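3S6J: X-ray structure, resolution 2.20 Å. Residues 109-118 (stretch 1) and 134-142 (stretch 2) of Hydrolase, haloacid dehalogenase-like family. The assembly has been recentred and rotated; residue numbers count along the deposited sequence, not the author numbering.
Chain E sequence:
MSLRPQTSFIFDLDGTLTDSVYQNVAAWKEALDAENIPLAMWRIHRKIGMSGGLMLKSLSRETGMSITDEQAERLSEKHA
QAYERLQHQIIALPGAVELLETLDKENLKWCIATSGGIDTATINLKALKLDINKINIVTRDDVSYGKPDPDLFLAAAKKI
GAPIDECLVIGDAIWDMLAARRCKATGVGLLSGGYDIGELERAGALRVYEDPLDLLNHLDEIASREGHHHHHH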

# COMPACT_ATOMS: atom_id res chain seq x y z
N LYS E 109 -12.08 0.05 -28.93
CA LYS E 109 -10.72 -0.47 -29.01
C LYS E 109 -9.96 -0.24 -27.71
O LYS E 109 -10.05 0.84 -27.11
CB LYS E 109 -9.95 0.23 -30.13
CG LYS E 109 -10.64 0.28 -31.48
CD LYS E 109 -10.10 1.47 -32.28
CE LYS E 109 -10.23 1.29 -33.79
NZ LYS E 109 -11.63 1.44 -34.30
N TRP E 110 -9.18 -1.24 -27.29
CA TRP E 110 -8.33 -1.10 -26.11
C TRP E 110 -7.00 -1.80 -26.27
O TRP E 110 -6.86 -2.79 -26.99
CB TRP E 110 -9.02 -1.61 -24.84
CG TRP E 110 -9.46 -3.05 -24.92
CD1 TRP E 110 -10.66 -3.51 -25.36
CD2 TRP E 110 -8.70 -4.20 -24.54
NE1 TRP E 110 -10.70 -4.88 -25.29
CE2 TRP E 110 -9.51 -5.33 -24.79
CE3 TRP E 110 -7.41 -4.40 -24.02
CZ2 TRP E 110 -9.08 -6.64 -24.52
CZ3 TRP E 110 -6.98 -5.70 -23.76
CH2 TRP E 110 -7.82 -6.80 -24.01
N CYS E 111 -6.01 -1.27 -25.57
CA CYS E 111 -4.67 -1.83 -25.56
C CYS E 111 -4.16 -1.86 -24.13
O CYS E 111 -4.50 -0.99 -23.32
CB CYS E 111 -3.74 -0.98 -26.43
SG CYS E 111 -2.11 -1.71 -26.70
N ILE E 112 -3.34 -2.86 -23.81
CA ILE E 112 -2.73 -2.90 -22.50
C ILE E 112 -1.35 -2.29 -22.61
O ILE E 112 -0.68 -2.46 -23.62
CB ILE E 112 -2.70 -4.33 -21.92
CG1 ILE E 112 -4.09 -4.67 -21.39
CG2 ILE E 112 -1.64 -4.46 -20.82
CD1 ILE E 112 -4.31 -6.15 -21.14
N ALA E 113 -0.96 -1.52 -21.60
CA ALA E 113 0.33 -0.83 -21.60
C ALA E 113 0.96 -0.89 -20.22
O ALA E 113 0.46 -0.27 -19.27
CB ALA E 113 0.17 0.62 -22.05
N THR E 114 2.05 -1.65 -20.11
CA THR E 114 2.69 -1.95 -18.83
C THR E 114 4.20 -1.64 -18.84
O THR E 114 4.87 -1.83 -19.86
CB THR E 114 2.46 -3.45 -18.43
OG1 THR E 114 3.16 -3.75 -17.22
CG2 THR E 114 2.95 -4.40 -19.53
N SER E 115 4.72 -1.16 -17.71
CA SER E 115 6.17 -0.95 -17.55
C SER E 115 6.89 -2.27 -17.30
O SER E 115 8.11 -2.33 -17.35
CB SER E 115 6.49 0.01 -16.39
OG SER E 115 6.01 1.31 -16.64
N GLY E 116 6.12 -3.31 -17.02
CA GLY E 116 6.66 -4.66 -16.94
C GLY E 116 7.19 -5.14 -18.28
O GLY E 116 6.78 -4.67 -19.35
N GLY E 117 8.13 -6.08 -18.23
CA GLY E 117 8.61 -6.74 -19.43
C GLY E 117 7.74 -7.96 -19.71
O GLY E 117 6.83 -8.28 -18.95
N ILE E 118 8.04 -8.65 -20.81
CA ILE E 118 7.26 -9.81 -21.24
C ILE E 118 6.96 -10.83 -20.13
O ILE E 118 5.88 -11.41 -20.09
CB ILE E 118 7.95 -10.50 -22.45
CG1 ILE E 118 7.73 -9.68 -23.72
CG2 ILE E 118 7.41 -11.91 -22.66
CD1 ILE E 118 6.37 -9.90 -24.36
N LYS E 134 -2.24 -12.78 -28.32
CA LYS E 134 -3.58 -12.77 -28.89
C LYS E 134 -4.34 -11.47 -28.62
O LYS E 134 -5.51 -11.34 -28.99
CB LYS E 134 -4.39 -13.96 -28.37
CG LYS E 134 -4.02 -15.32 -28.96
CD LYS E 134 -4.52 -16.45 -28.05
CE LYS E 134 -4.69 -17.78 -28.77
NZ LYS E 134 -6.09 -17.91 -29.28
N ILE E 135 -3.69 -10.50 -27.97
CA ILE E 135 -4.33 -9.22 -27.64
C ILE E 135 -3.48 -8.02 -28.06
O ILE E 135 -2.37 -8.17 -28.57
CB ILE E 135 -4.59 -9.07 -26.13
CG1 ILE E 135 -3.30 -9.35 -25.35
CG2 ILE E 135 -5.73 -9.97 -25.68
CD1 ILE E 135 -3.31 -8.82 -23.93
N ASN E 136 -4.02 -6.83 -27.83
CA ASN E 136 -3.28 -5.59 -28.01
C ASN E 136 -2.56 -5.21 -26.72
O ASN E 136 -3.18 -4.83 -25.73
CB ASN E 136 -4.22 -4.46 -28.42
CG ASN E 136 -4.64 -4.54 -29.88
OD1 ASN E 136 -3.98 -5.19 -30.70
ND2 ASN E 136 -5.72 -3.86 -30.21
N ILE E 137 -1.24 -5.34 -26.73
CA ILE E 137 -0.44 -5.03 -25.55
C ILE E 137 0.93 -4.50 -25.91
O ILE E 137 1.55 -4.93 -26.88
CB ILE E 137 -0.29 -6.26 -24.62
CG1 ILE E 137 0.59 -5.91 -23.42
CG2 ILE E 137 0.31 -7.44 -25.39
CD1 ILE E 137 0.58 -6.98 -22.34
N VAL E 138 1.40 -3.53 -25.12
CA VAL E 138 2.75 -3.00 -25.24
C VAL E 138 3.46 -3.21 -23.91
O VAL E 138 2.87 -3.01 -22.85
CB VAL E 138 2.74 -1.50 -25.58
CG1 VAL E 138 4.11 -0.93 -25.46
CG2 VAL E 138 2.22 -1.28 -26.99
N THR E 139 4.71 -3.64 -23.97
CA THR E 139 5.51 -3.84 -22.77
C THR E 139 6.77 -2.99 -22.80
O THR E 139 7.08 -2.34 -23.80
CB THR E 139 5.88 -5.34 -22.57
OG1 THR E 139 6.85 -5.74 -23.55
CG2 THR E 139 4.67 -6.20 -22.71
N ARG E 140 7.49 -2.99 -21.68
CA ARG E 140 8.72 -2.24 -21.53
C ARG E 140 9.73 -2.64 -22.60
O ARG E 140 10.53 -1.83 -23.05
CB ARG E 140 9.30 -2.51 -20.14
CG ARG E 140 10.73 -2.07 -19.96
CD ARG E 140 10.82 -0.57 -19.75
NE ARG E 140 12.21 -0.14 -19.77
CZ ARG E 140 12.85 0.19 -20.89
NH1 ARG E 140 12.20 0.15 -22.04
NH2 ARG E 140 14.12 0.58 -20.85
N ASP E 141 9.66 -3.90 -23.01
CA ASP E 141 10.52 -4.40 -24.08
C ASP E 141 10.15 -3.80 -25.44
O ASP E 141 10.85 -4.00 -26.43
CB ASP E 141 10.46 -5.92 -24.14
CG ASP E 141 10.83 -6.58 -22.81
OD1 ASP E 141 11.78 -6.11 -22.14
OD2 ASP E 141 10.18 -7.58 -22.44
N ASP E 142 9.06 -3.04 -25.49
CA ASP E 142 8.60 -2.48 -26.76
C ASP E 142 9.04 -1.05 -26.95
O ASP E 142 8.87 -0.50 -28.03
CB ASP E 142 7.08 -2.57 -26.87
CG ASP E 142 6.59 -3.98 -26.98
OD1 ASP E 142 7.22 -4.74 -27.74
OD2 ASP E 142 5.61 -4.34 -26.29

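Two stretches of one chain lie side by side as neighbouring parallel strands, and a short ladder of backbone hydrogen bonds joins them. Ile112 uses both its polar backbone atoms: its N donates to Asn136 O (2.8 Å) and its O accepts from Val138 N (2.8 Å), so that Ile137 is straddled, as parallel pairing requires. The next rung, Thr114 N to Val138 O, is longer at 3.2 Å but nearly straight. Past the strands one more backbone bond forms: Arg140 N, at the start of a 3-10 segment, donates to Gly116 O (3.0 Å). A side chain supplies the last link: Asp141 OD2 accepts from Ile118 N at 2.9 Å. Ile118 begins a helix just after Gly117, so the carboxylate takes up a backbone NH in its first turn. A CB on Gly117 would sit 3.2 Å from Asp141 OD2, a tight fit that glycine avoids.

Weaker CA-H...O contacts fill in between the rungs, the shortest being Ile137 CA to Ile112 O at 3.2 Å. Each stretch also braces its own turn. Gly116 N donates to Thr114 OG1 (3.0 Å). In the other stretch, Asp142 OD2 accepts from Thr139 N (2.6 Å) and, weakly, from Thr139 OG1 (3.3 Å), while Asp142 N donates to Thr139 O (2.7 Å), closing the 3-10 segment that presents Asp141.

The side chains of Ile112 and Ile137 share one face of the sheet, and those of Ala113 and Val138 share the other. On the first, Ile112 CG2 meets Ile137 CD1 at 3.7 Å; the branched side chains of this pair suit the buried layer. Ile112 CD1 also reaches CD1 of the partly exposed Ile135 at 4.0 Å. Ala113 is buried too, but its CB comes no closer to the other stretch than 4.6 Å, from Val138 O. Cys111, chi1 t, places SG 3.9 Å from Asn136 CB and 4.4 Å from Val138 CG2.

The Trp110 ring lies oblique to Ile135, with its CH2 4.1 Å from Ile135 CG2, while its NE1 is hydrogen-bonded elsewhere in the structure. At the far end the methyls Thr114 CG2 and Thr139 CG2 pack at 4.0 Å. Arg140 starts toward stretch 1, its CB 3.0 Å from Ser115 O, before its end leads away. Together the stretches bury 656 Å², both sides summed.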